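Local coordinates for protein glutathione-specific gamma-glutamylcyclotransferase (PDB 5HWI) that catalyses the cleavage of glutathione into 5-oxo-L-proline and the dipeptide Cys-Gly, acting on glutathione but not on other gamma-glutamyl peptides, at residues 37-42 / 55-60; 119-124 / 159-164. The protein carries 4 engineered substitutions. All coordinates share one frame; numbering follows the deposited sequence.

Contact 1: 37-42 / 55-60; sequences RRFWQM and RVATLI. Engineered in segment 37-42: Met42 (natural residue Ser).
Ile60 and Trp40 meet because of the torsions at both ends. With CG1 of Ile60 set beside its backbone N (chi1 -55°) and the chain then extended, its terminal methyl reaches the other strand, where Ile60 CD1 lies 3.4 Å from Trp40 CE3 and 3.5 Å from Arg38 CG. Trp40 holds its indole close to its own backbone N (chi1 -71°), and Arg38 CB rests over one face of that ring, toward the rim; methyl, indole and arginine stem thus gather in one cluster.

The pairing illustrates how an antiparallel sheet absorbs an irregularity. Arg38 and Thr58 make a hydrogen-bonded pair, with Arg38 N to Thr58 O and Thr58 N to Arg38 O both 3.0 Å. Beyond it a beta bulge shifts the register by one residue, with Phe39 at the centre of an inverse gamma turn. Pairing resumes at Gln41 and Val56, where the 2.8 Å bond from Val56 N to Gln41 O is nearly straight, while the return bond from Gln41 N to Val56 O is weak, at 3.3 Å.

The bulge sends the Phe39 ring across the partner strand: Val56 C and Ala57 CA lie over one face, and Arg55 O stands at the ring edge, 3.3 Å from Phe39 CD2. The carbonyl oxygen of Phe39 is buried without a polar partner. Arg38 curls back so that its NH1 donates to Arg37 O, in the guanidinium plane but above the carbonyl plane; NH1 also forms a salt bridge with Asp218, and NE bonds to Asn74.

Around this small antiparallel sheet, helices 176-185, 193-205 and 220-231 all pack against Phe39, Tyr220 of the last also touching Trp40, and strand 54-61 continues the pairing through Ile60 to Ala36.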
loop_
_atom_site.group_PDB
_atom_site.type_symbol
_atom_site.label_atom_id
_atom_site.label_comp_id
_atom_site.label_asym_id
_atom_site.label_seq_id
_atom_site.Cartn_x
_atom_site.Cartn_y
_atom_site.Cartn_z
ATOM N N ARG A 37 0.313 5.768 -2.703
ATOM C CA ARG A 37 -0.057 4.473 -3.253
ATOM C C ARG A 37 -0.713 4.707 -4.616
ATOM O O ARG A 37 -1.652 5.511 -4.718
ATOM C CB ARG A 37 -1.053 3.743 -2.361
ATOM C CG ARG A 37 -1.452 2.429 -2.971
ATOM C CD ARG A 37 -2.833 2.104 -2.441
ATOM N NE ARG A 37 -2.746 1.685 -1.063
ATOM C CZ ARG A 37 -3.204 2.362 -0.004
ATOM N NH1 ARG A 37 -3.787 3.504 -0.149
ATOM N NH2 ARG A 37 -3.067 1.861 1.234
ATOM N N ARG A 38 -0.220 3.997 -5.632
ATOM C CA ARG A 38 -0.805 4.078 -6.975
ATOM C C ARG A 38 -0.959 2.685 -7.549
ATOM O O ARG A 38 -0.137 1.810 -7.295
ATOM C CB ARG A 38 0.084 4.920 -7.912
ATOM C CG ARG A 38 0.135 6.430 -7.554
ATOM C CD ARG A 38 -1.296 6.984 -7.829
ATOM N NE ARG A 38 -1.385 8.416 -7.555
ATOM C CZ ARG A 38 -1.657 9.014 -6.395
ATOM N NH1 ARG A 38 -1.856 8.311 -5.255
ATOM N NH2 ARG A 38 -1.738 10.350 -6.414
ATOM N N PHE A 39 -1.952 2.504 -8.417
ATOM C CA PHE A 39 -2.124 1.203 -9.074
ATOM C C PHE A 39 -1.312 1.161 -10.366
ATOM O O PHE A 39 -1.847 1.046 -11.484
ATOM C CB PHE A 39 -3.619 0.939 -9.327
ATOM C CG PHE A 39 -4.252 0.204 -8.183
ATOM C CD1 PHE A 39 -4.293 0.787 -6.918
ATOM C CD2 PHE A 39 -4.800 -1.087 -8.387
ATOM C CE1 PHE A 39 -4.859 0.101 -5.796
ATOM C CE2 PHE A 39 -5.408 -1.774 -7.315
ATOM C CZ PHE A 39 -5.437 -1.173 -6.001
ATOM N N TRP A 40 0.001 1.327 -10.203
ATOM C CA TRP A 40 0.913 1.501 -11.338
ATOM C C TRP A 40 1.869 0.324 -11.493
ATOM O O TRP A 40 2.923 0.460 -12.133
ATOM C CB TRP A 40 1.693 2.823 -11.211
ATOM C CG TRP A 40 0.824 4.044 -11.429
ATOM C CD1 TRP A 40 -0.451 4.057 -11.850
ATOM C CD2 TRP A 40 1.199 5.427 -11.231
ATOM N NE1 TRP A 40 -0.926 5.364 -11.939
ATOM C CE2 TRP A 40 0.079 6.216 -11.575
ATOM C CE3 TRP A 40 2.367 6.058 -10.828
ATOM C CZ2 TRP A 40 0.077 7.588 -11.476
ATOM C CZ3 TRP A 40 2.385 7.463 -10.761
ATOM C CH2 TRP A 40 1.251 8.202 -11.081
ATOM N N GLN A 41 1.507 -0.841 -10.932
ATOM C CA GLN A 41 2.268 -2.072 -11.087
ATOM C C GLN A 41 1.399 -3.035 -11.887
ATOM O O GLN A 41 0.240 -3.279 -11.504
ATOM C CB GLN A 41 2.585 -2.627 -9.679
ATOM C CG GLN A 41 3.410 -3.858 -9.677
ATOM C CD GLN A 41 4.891 -3.546 -9.858
ATOM O OE1 GLN A 41 5.274 -2.401 -10.183
ATOM N NE2 GLN A 41 5.731 -4.575 -9.705
HETATM N N MSE A 42 1.914 -3.567 -12.993
HETATM C CA MSE A 42 1.046 -4.513 -13.695
HETATM C C MSE A 42 1.126 -5.917 -13.061
HETATM O O MSE A 42 2.100 -6.289 -12.365
HETATM C CB MSE A 42 1.356 -4.555 -15.198
HETATM C CG MSE A 42 2.704 -5.041 -15.559
HETATM SE SE MSE A 42 2.879 -4.830 -17.521
HETATM C CE MSE A 42 4.520 -3.781 -17.528
ATOM N N ARG A 55 -3.749 -4.411 -12.841
ATOM C CA ARG A 55 -3.023 -3.391 -12.065
ATOM C C ARG A 55 -3.157 -3.689 -10.585
ATOM O O ARG A 55 -4.275 -3.863 -10.073
ATOM C CB ARG A 55 -3.603 -1.996 -12.282
ATOM C CG ARG A 55 -3.596 -1.589 -13.783
ATOM C CD ARG A 55 -2.151 -1.230 -14.133
ATOM N NE ARG A 55 -2.048 -0.707 -15.511
ATOM C CZ ARG A 55 -1.864 -1.436 -16.609
ATOM N NH1 ARG A 55 -1.724 -2.765 -16.513
ATOM N NH2 ARG A 55 -1.766 -0.824 -17.821
ATOM N N VAL A 56 -2.038 -3.641 -9.901
ATOM C CA VAL A 56 -2.016 -3.807 -8.451
ATOM C C VAL A 56 -1.182 -2.662 -7.846
ATOM O O VAL A 56 -0.647 -1.788 -8.551
ATOM C CB VAL A 56 -1.482 -5.193 -8.048
ATOM C CG1 VAL A 56 -2.495 -6.304 -8.507
ATOM C CG2 VAL A 56 -0.086 -5.448 -8.634
ATOM N N ALA A 57 -1.141 -2.629 -6.495
ATOM C CA ALA A 57 -0.683 -1.432 -5.788
ATOM C C ALA A 57 0.813 -1.419 -5.623
ATOM O O ALA A 57 1.437 -2.469 -5.372
ATOM C CB ALA A 57 -1.319 -1.376 -4.388
ATOM N N THR A 58 1.392 -0.213 -5.698
ATOM C CA THR A 58 2.768 -0.015 -5.285
ATOM C C THR A 58 2.858 1.338 -4.596
ATOM O O THR A 58 1.941 2.144 -4.663
ATOM C CB THR A 58 3.755 -0.084 -6.462
ATOM O OG1 THR A 58 5.087 0.040 -5.948
ATOM C CG2 THR A 58 3.529 1.061 -7.505
ATOM N N LEU A 59 3.939 1.560 -3.856
ATOM C CA LEU A 59 4.166 2.837 -3.197
ATOM C C LEU A 59 5.223 3.610 -3.972
ATOM O O LEU A 59 6.262 3.052 -4.379
ATOM C CB LEU A 59 4.669 2.676 -1.756
ATOM C CG LEU A 59 3.755 1.986 -0.762
ATOM C CD1 LEU A 59 4.643 1.906 0.562
ATOM C CD2 LEU A 59 2.462 2.800 -0.574
ATOM N N ILE A 60 4.959 4.896 -4.172
ATOM C CA ILE A 60 5.889 5.772 -4.872
ATOM C C ILE A 60 6.443 6.796 -3.885
ATOM O O ILE A 60 5.673 7.583 -3.305
ATOM C CB ILE A 60 5.236 6.467 -6.069
ATOM C CG1 ILE A 60 4.633 5.404 -7.000
ATOM C CG2 ILE A 60 6.279 7.348 -6.844
ATOM C CD1 ILE A 60 3.579 5.928 -7.649
#

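Contact 2: 119-124 / 159-164; sequences YTLHEV and SVYIGT
The Tyr161 ring carries Leu121 on one face: Leu121 CD1 sits 3.8 Å from the ring centroid and only 15° off the normal, a CH-pi contact. Tyr119 presents an edge instead to Tyr161 O, which lies near its ring plane; Gly163 N approaches the same ring obliquely, 3.4 Å from Tyr119 CD2. At the edge of the His122 imidazole lies Val160 O, while Ile162 CB and Thr164 CG2 approach that ring obliquely.

These groups decorate an antiparallel strand pair in the mixed main sheet of the gamma-glutamylcyclotransferase fold, and they show how one pairing can serve two different sheet faces. Thr120 with Ile162 and His122 with Val160 are hydrogen-bonded pairs, each closed by two backbone bonds. The one from Thr120 N to Ile162 O is short and nearly straight (2.8 Å); that from Val160 N to His122 O is markedly bent, at 133°.

On the face of Leu121 and Tyr161, CG of Leu121 stands anti to the backbone N (chi1 -167°), and the next bend carries CD1 over the phenol. That phenol is anchored through OH to Asn112 and Arg108 and touches Glu115, the probable proton acceptor by similarity. On the face of His122 and Val160, His122 CD2 abuts Ile162 CB; beside it, Val124 CG1 meets Val160 CG1 at 3.8 Å.

Strand 8-12 flanks 155-162 on its far side, Ser159 bonding to Trp9, while helix 101-114 packs against Leu121 and Tyr161. Where the pair ends, a chain of polar atoms joins the strands: His122 NE2 donates to Thr120 OG1 at 2.8 Å, the same hydroxyl donates to a water, and that water donates to Ile162 O and accepts from Thr164 N at 3.0 Å.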
loop_
_atom_site.group_PDB
_atom_site.type_symbol
_atom_site.label_atom_id
_atom_site.label_comp_id
_atom_site.label_asym_id
_atom_site.label_seq_id
_atom_site.Cartn_x
_atom_site.Cartn_y
_atom_site.Cartn_z
ATOM N N TYR A 119 8.522 -6.685 -7.154
ATOM C CA TYR A 119 8.646 -5.929 -5.915
ATOM C C TYR A 119 10.005 -6.192 -5.309
ATOM O O TYR A 119 10.538 -7.301 -5.409
ATOM C CB TYR A 119 7.581 -6.319 -4.897
ATOM C CG TYR A 119 6.194 -5.906 -5.274
ATOM C CD1 TYR A 119 5.451 -6.638 -6.214
ATOM C CD2 TYR A 119 5.606 -4.819 -4.666
ATOM C CE1 TYR A 119 4.147 -6.271 -6.536
ATOM C CE2 TYR A 119 4.334 -4.434 -4.974
ATOM C CZ TYR A 119 3.606 -5.161 -5.938
ATOM O OH TYR A 119 2.316 -4.780 -6.246
ATOM N N THR A 120 10.569 -5.166 -4.673
ATOM C CA THR A 120 11.801 -5.347 -3.925
ATOM C C THR A 120 11.575 -4.953 -2.469
ATOM O O THR A 120 10.603 -4.287 -2.134
ATOM C CB THR A 120 12.955 -4.530 -4.547
ATOM O OG1 THR A 120 12.485 -3.201 -4.878
ATOM C CG2 THR A 120 13.400 -5.218 -5.823
ATOM N N LEU A 121 12.475 -5.410 -1.593
ATOM C CA LEU A 121 12.292 -5.241 -0.158
ATOM C C LEU A 121 13.032 -3.985 0.310
ATOM O O LEU A 121 14.224 -3.811 0.004
ATOM C CB LEU A 121 12.824 -6.482 0.578
ATOM C CG LEU A 121 12.470 -6.662 2.050
ATOM C CD1 LEU A 121 10.982 -6.688 2.322
ATOM C CD2 LEU A 121 13.192 -7.915 2.593
ATOM N N HIS A 122 12.354 -3.147 1.092
ATOM C CA HIS A 122 12.905 -1.884 1.595
ATOM C C HIS A 122 12.534 -1.701 3.058
ATOM O O HIS A 122 11.714 -2.441 3.607
ATOM C CB HIS A 122 12.377 -0.691 0.804
ATOM C CG HIS A 122 12.622 -0.813 -0.659
ATOM N ND1 HIS A 122 13.699 -0.206 -1.280
ATOM C CD2 HIS A 122 11.969 -1.510 -1.620
ATOM C CE1 HIS A 122 13.683 -0.509 -2.566
ATOM N NE2 HIS A 122 12.644 -1.299 -2.798
ATOM N N GLU A 123 13.157 -0.711 3.710
ATOM C CA GLU A 123 12.798 -0.370 5.088
ATOM C C GLU A 123 12.325 1.075 5.129
ATOM O O GLU A 123 12.986 1.949 4.561
ATOM C CB GLU A 123 13.983 -0.590 6.061
ATOM C CG GLU A 123 14.325 -2.064 6.222
ATOM C CD GLU A 123 15.689 -2.314 6.892
ATOM O OE1 GLU A 123 16.377 -1.336 7.266
ATOM O OE2 GLU A 123 16.069 -3.497 7.039
ATOM N N VAL A 124 11.162 1.322 5.745
ATOM C CA VAL A 124 10.582 2.663 5.816
ATOM C C VAL A 124 10.058 2.915 7.222
ATOM O O VAL A 124 9.745 1.985 7.960
ATOM C CB VAL A 124 9.418 2.861 4.788
ATOM C CG1 VAL A 124 9.941 2.625 3.335
ATOM C CG2 VAL A 124 8.233 1.946 5.129
ATOM N N SER A 159 9.828 -3.273 7.394
ATOM C CA SER A 159 10.139 -3.719 6.039
ATOM C C SER A 159 8.862 -3.599 5.195
ATOM O O SER A 159 7.745 -3.556 5.719
ATOM C CB SER A 159 10.677 -5.154 5.984
ATOM O OG SER A 159 9.644 -6.094 6.355
ATOM N N VAL A 160 9.050 -3.490 3.882
ATOM C CA VAL A 160 7.922 -3.209 2.986
ATOM C C VAL A 160 8.319 -3.664 1.584
ATOM O O VAL A 160 9.480 -3.566 1.207
ATOM C CB VAL A 160 7.518 -1.713 3.033
ATOM C CG1 VAL A 160 8.622 -0.823 2.536
ATOM C CG2 VAL A 160 6.201 -1.459 2.172
ATOM N N TYR A 161 7.358 -4.221 0.827
ATOM C CA TYR A 161 7.586 -4.585 -0.575
ATOM C C TYR A 161 7.091 -3.477 -1.502
ATOM O O TYR A 161 5.929 -3.082 -1.429
ATOM C CB TYR A 161 6.866 -5.890 -0.942
ATOM C CG TYR A 161 7.501 -7.076 -0.260
ATOM C CD1 TYR A 161 7.068 -7.475 0.997
ATOM C CD2 TYR A 161 8.516 -7.778 -0.873
ATOM C CE1 TYR A 161 7.687 -8.568 1.634
ATOM C CE2 TYR A 161 9.119 -8.854 -0.276
ATOM C CZ TYR A 161 8.698 -9.238 0.991
ATOM O OH TYR A 161 9.321 -10.325 1.589
ATOM N N ILE A 162 7.967 -3.009 -2.385
ATOM C CA ILE A 162 7.679 -1.851 -3.237
ATOM C C ILE A 162 8.095 -2.193 -4.654
ATOM O O ILE A 162 9.186 -2.723 -4.855
ATOM C CB ILE A 162 8.457 -0.592 -2.788
ATOM C CG1 ILE A 162 7.909 -0.113 -1.427
ATOM C CG2 ILE A 162 8.342 0.502 -3.827
ATOM C CD1 ILE A 162 8.704 1.006 -0.833
ATOM N N GLY A 163 7.202 -1.935 -5.620
ATOM C CA GLY A 163 7.581 -1.997 -7.038
ATOM C C GLY A 163 8.165 -0.649 -7.383
ATOM O O GLY A 163 7.415 0.338 -7.518
ATOM N N THR A 164 9.489 -0.570 -7.475
ATOM C CA THR A 164 10.135 0.721 -7.710
ATOM C C THR A 164 9.933 1.156 -9.160
ATOM O O THR A 164 9.540 0.371 -10.052
ATOM C CB THR A 164 11.626 0.671 -7.400
ATOM O OG1 THR A 164 12.283 -0.220 -8.301
ATOM C CG2 THR A 164 11.844 0.169 -5.982
HETATM O O HOH W 1 11.100 -3.104 -7.316
#

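Contacts 1 and 2 come one after the other along the chain, yet their centres lie 12 Å apart and they touch directly. Two probable hydrogen bonds join them: Tyr119 OH to Ala57 O at 2.6 Å and Thr58 OG1 to Gly163 O at 2.8 Å. Leu59 O also packs against Ile162 CG2 at 3.3 Å, so strand 54-61 lies against the end of strand 155-162. The seam probably borders the active-site pocket. Side chains of Leu59 and Tyr119 come within about 4 and 3 Å of that of Tyr13, a substrate-binding residue by similarity, and a succinate, probably from the crystallisation liquor, sits about 4 Å from the side chain of Tyr119.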